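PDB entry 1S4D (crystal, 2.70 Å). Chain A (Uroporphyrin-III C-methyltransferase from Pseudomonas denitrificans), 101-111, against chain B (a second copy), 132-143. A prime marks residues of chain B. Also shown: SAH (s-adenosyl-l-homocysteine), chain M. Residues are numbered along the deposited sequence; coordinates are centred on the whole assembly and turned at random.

Chain A (101-111) GDPFVFGRGGE
Chain B, residues 132-143: GIGGLAYAGIPV

The most unusual feature is a proline lying on a phenylalanine face: Pro142′ CB sits 3.7 Å from the centroid of the Phe104 ring, 15° off its normal. This is a CH-pi contact, an aliphatic C-H of Pro142′ CB meeting the ring's electron cloud. The closest atoms of these two residues are Phe104 CG and Pro142′ CB, 3.6 Å apart. No hydrogen bond crosses between the stretches, which bury 360 Å² in all.

In chain A, Asp102 to Val105 form a type I turn; a helix starts at Gly109. Asp102 (chi1 t) accepts a hydrogen bond at OD2 from Phe104 N, 2.7 Å, bracing the turn. In chain B, the stretch opens inside a helix that began earlier in the chain and closes in a Schellman motif, with Gly140′ at phi 77°. Ile141′ and Pro142′ then run extended.

Phe104 CA and Pro142′ CA are 5.3 Å apart. Asp102 CA and Gly134′ CA are 8.3 Å apart. Phe104 (chi1 -80°, chi2 164°) also places CD1 3.8 Å from Ala137′ CB. Val105 (chi1 t) packs CG2 against Ile133′ CG2, 3.5 Å, with Ile133′ in m, t.

Behind the turn, the backbone binds S-adenosyl-L-homocysteine. Asp102 N donates to SAH O, 3.1 Å, and SAH N donates to Val105 O, 3.0 Å.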

ATOM      1  N   GLY A 101      -0.824   4.037   9.792  1.00 21.67           N
ATOM      2  CA  GLY A 101      -0.871   3.598   8.412  1.00 21.27           C
ATOM      3  C   GLY A 101       0.313   4.139   7.652  1.00 21.61           C
ATOM      4  O   GLY A 101       1.443   4.061   8.117  1.00 22.57           O
ATOM      5  N   ASP A 102       0.058   4.703   6.486  1.00 21.41           N
ATOM      6  CA  ASP A 102       1.114   5.257   5.668  1.00 21.14           C
ATOM      7  C   ASP A 102       0.991   6.758   5.700  1.00 21.20           C
ATOM      8  O   ASP A 102      -0.113   7.303   5.657  1.00 21.05           O
ATOM      9  CB  ASP A 102       0.962   4.769   4.235  1.00 21.33           C
ATOM     10  CG  ASP A 102       1.836   5.515   3.280  1.00 21.66           C
ATOM     11  OD1 ASP A 102       3.028   5.126   3.160  1.00 22.68           O
ATOM     12  OD2 ASP A 102       1.415   6.495   2.624  1.00 20.12           O
ATOM     13  N   PRO A 103       2.121   7.444   5.740  1.00 21.36           N
ATOM     14  CA  PRO A 103       2.091   8.889   5.902  1.00 21.37           C
ATOM     15  C   PRO A 103       1.402   9.608   4.751  1.00 21.67           C
ATOM     16  O   PRO A 103       1.014  10.741   4.994  1.00 22.71           O
ATOM     17  CB  PRO A 103       3.575   9.260   5.952  1.00 21.60           C
ATOM     18  CG  PRO A 103       4.280   8.003   6.313  1.00 21.36           C
ATOM     19  CD  PRO A 103       3.497   6.926   5.634  1.00 21.53           C
ATOM     20  N   PHE A 104       1.245   8.998   3.568  1.00 21.44           N
ATOM     21  CA  PHE A 104       0.781   9.719   2.370  1.00 20.80           C
ATOM     22  C   PHE A 104      -0.577   9.258   1.878  1.00 21.39           C
ATOM     23  O   PHE A 104      -1.078   9.753   0.854  1.00 21.67           O
ATOM     24  CB  PHE A 104       1.785   9.599   1.223  1.00 20.11           C
ATOM     25  CG  PHE A 104       2.958  10.543   1.325  1.00 19.94           C
ATOM     26  CD1 PHE A 104       4.104  10.321   0.556  1.00 18.49           C
ATOM     27  CD2 PHE A 104       2.937  11.637   2.196  1.00 18.95           C
ATOM     28  CE1 PHE A 104       5.213  11.182   0.634  1.00 18.36           C
ATOM     29  CE2 PHE A 104       4.049  12.509   2.271  1.00 19.06           C
ATOM     30  CZ  PHE A 104       5.184  12.274   1.487  1.00 17.29           C
ATOM     31  N   VAL A 105      -1.161   8.302   2.592  1.00 21.84           N
ATOM     32  CA  VAL A 105      -2.498   7.824   2.306  1.00 22.66           C
ATOM     33  C   VAL A 105      -3.459   8.428   3.338  1.00 23.93           C
ATOM     34  O   VAL A 105      -3.835   7.776   4.327  1.00 25.07           O
ATOM     35  CB  VAL A 105      -2.540   6.308   2.327  1.00 21.89           C
ATOM     36  CG1 VAL A 105      -3.936   5.813   1.958  1.00 21.91           C
ATOM     37  CG2 VAL A 105      -1.520   5.767   1.369  1.00 22.71           C
ATOM     38  N   PHE A 106      -3.764   9.721   3.133  1.00 24.71           N
ATOM     39  CA  PHE A 106      -4.921  10.430   3.743  1.00 25.17           C
ATOM     40  C   PHE A 106      -4.493  10.815   5.148  1.00 26.35           C
ATOM     41  O   PHE A 106      -5.299  10.929   6.049  1.00 26.51           O
ATOM     42  CB  PHE A 106      -6.229   9.614   3.750  1.00 24.57           C
ATOM     43  CG  PHE A 106      -6.922   9.584   2.407  1.00 23.84           C
ATOM     44  CD1 PHE A 106      -7.313   8.374   1.816  1.00 21.38           C
ATOM     45  CD2 PHE A 106      -7.168  10.767   1.725  1.00 22.55           C
ATOM     46  CE1 PHE A 106      -7.913   8.352   0.578  1.00 20.28           C
ATOM     47  CE2 PHE A 106      -7.764  10.754   0.502  1.00 22.18           C
ATOM     48  CZ  PHE A 106      -8.141   9.546  -0.078  1.00 22.84           C
ATOM     49  N   GLY A 107      -3.196  11.027   5.329  1.00 27.71           N
ATOM     50  CA  GLY A 107      -2.670  11.218   6.663  1.00 28.85           C
ATOM     51  C   GLY A 107      -1.992  12.556   6.861  1.00 29.91           C
ATOM     52  O   GLY A 107      -1.241  12.715   7.821  1.00 30.32           O
ATOM     53  N   ARG A 108      -2.248  13.510   5.965  1.00 30.08           N
ATOM     54  CA  ARG A 108      -1.695  14.856   6.080  1.00 30.43           C
ATOM     55  C   ARG A 108      -0.161  14.924   5.971  1.00 29.81           C
ATOM     56  O   ARG A 108       0.424  15.991   6.189  1.00 30.04           O
ATOM     57  CB  ARG A 108      -2.174  15.514   7.381  1.00 31.02           C
ATOM     58  CG  ARG A 108      -3.254  16.548   7.183  1.00 34.37           C
ATOM     59  CD  ARG A 108      -4.475  16.374   8.079  1.00 40.20           C
ATOM     60  NE  ARG A 108      -4.883  17.615   8.756  1.00 44.57           N
ATOM     61  CZ  ARG A 108      -4.949  18.823   8.185  1.00 47.21           C
ATOM     62  NH1 ARG A 108      -5.334  19.871   8.902  1.00 49.66           N
ATOM     63  NH2 ARG A 108      -4.629  19.000   6.905  1.00 47.31           N
ATOM     64  N   GLY A 109       0.476  13.802   5.623  1.00 28.68           N
ATOM     65  CA  GLY A 109       1.924  13.724   5.536  1.00 27.99           C
ATOM     66  C   GLY A 109       2.566  14.681   4.543  1.00 27.76           C
ATOM     67  O   GLY A 109       3.607  15.252   4.836  1.00 27.67           O
ATOM     68  N   GLY A 110       1.952  14.847   3.373  1.00 27.53           N
ATOM     69  CA  GLY A 110       2.386  15.838   2.405  1.00 27.81           C
ATOM     70  C   GLY A 110       2.375  17.251   2.963  1.00 28.21           C
ATOM     71  O   GLY A 110       3.246  18.059   2.651  1.00 27.93           O
ATOM     72  N   GLU A 111       1.388  17.542   3.806  1.00 28.70           N
ATOM     73  CA  GLU A 111       1.289  18.836   4.468  1.00 28.94           C
ATOM     74  C   GLU A 111       2.465  19.050   5.403  1.00 28.66           C
ATOM     75  O   GLU A 111       3.193  20.045   5.282  1.00 28.69           O
ATOM     76  CB  GLU A 111       0.014  18.902   5.272  1.00 29.02           C
ATOM     77  CG  GLU A 111      -0.740  20.187   5.083  1.00 32.90           C
ATOM     78  CD  GLU A 111      -2.238  19.983   5.117  1.00 38.47           C
ATOM     79  OE1 GLU A 111      -2.742  19.027   4.464  1.00 40.24           O
ATOM     80  OE2 GLU A 111      -2.912  20.785   5.810  1.00 41.25           O
TER
ATOM     81  N   GLY B 132       3.079   1.785  -5.969  1.00 19.07           N
ATOM     82  CA  GLY B 132       2.214   2.932  -6.171  1.00 18.61           C
ATOM     83  C   GLY B 132       2.016   3.859  -4.978  1.00 18.92           C
ATOM     84  O   GLY B 132       1.544   4.983  -5.163  1.00 19.75           O
ATOM     85  N   ILE B 133       2.345   3.424  -3.758  1.00 18.26           N
ATOM     86  CA  ILE B 133       2.278   4.340  -2.622  1.00 17.49           C
ATOM     87  C   ILE B 133       3.667   4.607  -2.097  1.00 18.27           C
ATOM     88  O   ILE B 133       4.122   5.759  -2.090  1.00 19.21           O
ATOM     89  CB  ILE B 133       1.349   3.839  -1.500  1.00 17.25           C
ATOM     90  CG1 ILE B 133      -0.067   3.607  -2.045  1.00 17.33           C
ATOM     91  CG2 ILE B 133       1.316   4.832  -0.368  1.00 14.32           C
ATOM     92  CD1 ILE B 133      -0.951   2.720  -1.162  1.00 18.28           C
ATOM     93  N   GLY B 134       4.370   3.558  -1.689  1.00 18.34           N
ATOM     94  CA  GLY B 134       5.686   3.751  -1.103  1.00 18.54           C
ATOM     95  C   GLY B 134       6.703   4.177  -2.137  1.00 19.02           C
ATOM     96  O   GLY B 134       7.474   5.099  -1.892  1.00 19.85           O
ATOM     97  N   GLY B 135       6.696   3.505  -3.292  1.00 18.70           N
ATOM     98  CA  GLY B 135       7.516   3.891  -4.422  1.00 18.58           C
ATOM     99  C   GLY B 135       7.417   5.355  -4.779  1.00 18.71           C
ATOM    100  O   GLY B 135       8.437   6.039  -4.918  1.00 19.34           O
ATOM    101  N   LEU B 136       6.195   5.860  -4.892  1.00 18.56           N
ATOM    102  CA  LEU B 136       6.011   7.258  -5.247  1.00 18.63           C
ATOM    103  C   LEU B 136       6.496   8.205  -4.147  1.00 18.74           C
ATOM    104  O   LEU B 136       7.050   9.276  -4.443  1.00 18.63           O
ATOM    105  CB  LEU B 136       4.564   7.534  -5.660  1.00 18.56           C
ATOM    106  CG  LEU B 136       4.158   6.826  -6.964  1.00 17.34           C
ATOM    107  CD1 LEU B 136       2.711   7.045  -7.192  1.00 18.32           C
ATOM    108  CD2 LEU B 136       4.915   7.347  -8.156  1.00 14.72           C
ATOM    109  N   ALA B 137       6.324   7.785  -2.887  1.00 18.36           N
ATOM    110  CA  ALA B 137       6.932   8.487  -1.756  1.00 17.75           C
ATOM    111  C   ALA B 137       8.434   8.695  -1.945  1.00 17.75           C
ATOM    112  O   ALA B 137       8.970   9.768  -1.596  1.00 17.28           O
ATOM    113  CB  ALA B 137       6.663   7.762  -0.461  1.00 17.58           C
ATOM    114  N   TYR B 138       9.125   7.698  -2.499  1.00 17.58           N
ATOM    115  CA  TYR B 138      10.583   7.860  -2.668  1.00 17.97           C
ATOM    116  C   TYR B 138      10.947   8.834  -3.796  1.00 17.80           C
ATOM    117  O   TYR B 138      12.109   9.158  -3.958  1.00 17.89           O
ATOM    118  CB  TYR B 138      11.308   6.529  -2.878  1.00 17.83           C
ATOM    119  CG  TYR B 138      11.677   5.783  -1.622  1.00 17.34           C
ATOM    120  CD1 TYR B 138      10.690   5.412  -0.678  1.00 16.35           C
ATOM    121  CD2 TYR B 138      13.003   5.400  -1.389  1.00 16.04           C
ATOM    122  CE1 TYR B 138      11.029   4.703   0.475  1.00 15.13           C
ATOM    123  CE2 TYR B 138      13.353   4.689  -0.249  1.00 16.10           C
ATOM    124  CZ  TYR B 138      12.363   4.342   0.678  1.00 15.95           C
ATOM    125  OH  TYR B 138      12.719   3.633   1.793  1.00 14.59           O
ATOM    126  N   ALA B 139       9.957   9.288  -4.557  1.00 17.69           N
ATOM    127  CA  ALA B 139      10.200  10.229  -5.643  1.00 17.94           C
ATOM    128  C   ALA B 139       9.681  11.596  -5.270  1.00 18.13           C
ATOM    129  O   ALA B 139       9.719  12.503  -6.102  1.00 18.02           O
ATOM    130  CB  ALA B 139       9.542   9.761  -6.961  1.00 17.87           C
ATOM    131  N   GLY B 140       9.191  11.724  -4.032  1.00 18.01           N
ATOM    132  CA  GLY B 140       8.574  12.945  -3.542  1.00 18.22           C
ATOM    133  C   GLY B 140       7.153  13.199  -4.024  1.00 18.83           C
ATOM    134  O   GLY B 140       6.693  14.346  -4.017  1.00 19.26           O
ATOM    135  N   ILE B 141       6.444  12.147  -4.421  1.00 18.88           N
ATOM    136  CA  ILE B 141       5.053  12.293  -4.847  1.00 19.09           C
ATOM    137  C   ILE B 141       4.075  11.594  -3.902  1.00 19.46           C
ATOM    138  O   ILE B 141       3.967  10.372  -3.926  1.00 19.99           O
ATOM    139  CB  ILE B 141       4.858  11.753  -6.284  1.00 19.09           C
ATOM    140  CG1 ILE B 141       5.739  12.529  -7.275  1.00 18.37           C
ATOM    141  CG2 ILE B 141       3.369  11.773  -6.676  1.00 17.54           C
ATOM    142  CD1 ILE B 141       5.916  11.841  -8.598  1.00 16.41           C
ATOM    143  N   PRO B 142       3.337  12.348  -3.094  1.00 19.78           N
ATOM    144  CA  PRO B 142       2.289  11.730  -2.281  1.00 20.09           C
ATOM    145  C   PRO B 142       1.110  11.396  -3.178  1.00 20.32           C
ATOM    146  O   PRO B 142       0.755  12.138  -4.082  1.00 20.55           O
ATOM    147  CB  PRO B 142       1.916  12.813  -1.261  1.00 20.06           C
ATOM    148  CG  PRO B 142       2.804  13.972  -1.540  1.00 20.02           C
ATOM    149  CD  PRO B 142       3.394  13.808  -2.909  1.00 19.71           C
ATOM    150  N   VAL B 143       0.517  10.260  -2.908  1.00 20.70           N
ATOM    151  CA  VAL B 143      -0.552   9.700  -3.692  1.00 21.66           C
ATOM    152  C   VAL B 143      -1.903  10.401  -3.360  1.00 22.47           C
ATOM    153  O   VAL B 143      -2.898  10.295  -4.075  1.00 22.26           O
ATOM    154  CB  VAL B 143      -0.490   8.174  -3.424  1.00 21.82           C
ATOM    155  CG1 VAL B 143      -1.537   7.686  -2.433  1.00 21.26           C
ATOM    156  CG2 VAL B 143      -0.429   7.400  -4.708  1.00 22.11           C
TER
HETATM  157  N   SAH M1501      -2.639   7.048   7.034  1.00 66.97           N
HETATM  158  CA  SAH M1501      -3.723   6.153   7.415  1.00 67.13           C
HETATM  159  CB  SAH M1501      -5.099   6.808   7.253  1.00 67.27           C
HETATM  160  CG  SAH M1501      -5.468   7.876   8.290  1.00 67.28           C
HETATM  161  SD  SAH M1501      -7.150   8.557   8.168  1.00 65.48           S
HETATM  162  C   SAH M1501      -3.617   4.866   6.611  1.00 67.14           C
HETATM  163  O   SAH M1501      -2.886   4.800   5.621  1.00 66.83           O
HETATM  164  OXT SAH M1501      -4.243   3.863   6.945  1.00 67.14           O
HETATM  165  C5' SAH M1501      -7.852   7.408   9.393  1.00 64.30           C
HETATM  166  C4' SAH M1501      -8.827   6.418   8.758  1.00 62.28           C
HETATM  167  O4' SAH M1501      -8.108   5.292   8.306  1.00 60.46           O
HETATM  168  C3' SAH M1501      -9.901   5.845   9.667  1.00 61.14           C
HETATM  169  O3' SAH M1501     -11.085   6.597   9.717  1.00 62.58           O
HETATM  170  C2' SAH M1501     -10.169   4.483   9.072  1.00 59.45           C
HETATM  171  O2' SAH M1501     -11.074   4.539   7.997  1.00 58.80           O
HETATM  172  C1' SAH M1501      -8.826   4.101   8.502  1.00 57.61           C
HETATM  173  N9  SAH M1501      -8.089   3.187   9.401  1.00 53.37           N
HETATM  174  C8  SAH M1501      -6.916   3.433  10.043  1.00 50.12           C
HETATM  175  N7  SAH M1501      -6.581   2.350  10.748  1.00 48.73           N
HETATM  176  C5  SAH M1501      -7.507   1.398  10.564  1.00 49.85           C
HETATM  177  C6  SAH M1501      -7.650   0.097  11.046  1.00 49.04           C
HETATM  178  N6  SAH M1501      -6.760  -0.457  11.853  1.00 46.65           N
HETATM  179  N1  SAH M1501      -8.756  -0.625  10.674  1.00 49.34           N
HETATM  180  C2  SAH M1501      -9.698  -0.091   9.823  1.00 49.42           C
HETATM  181  N3  SAH M1501      -9.561   1.188   9.350  1.00 49.24           N
HETATM  182  C4  SAH M1501      -8.477   1.918   9.719  1.00 51.38           C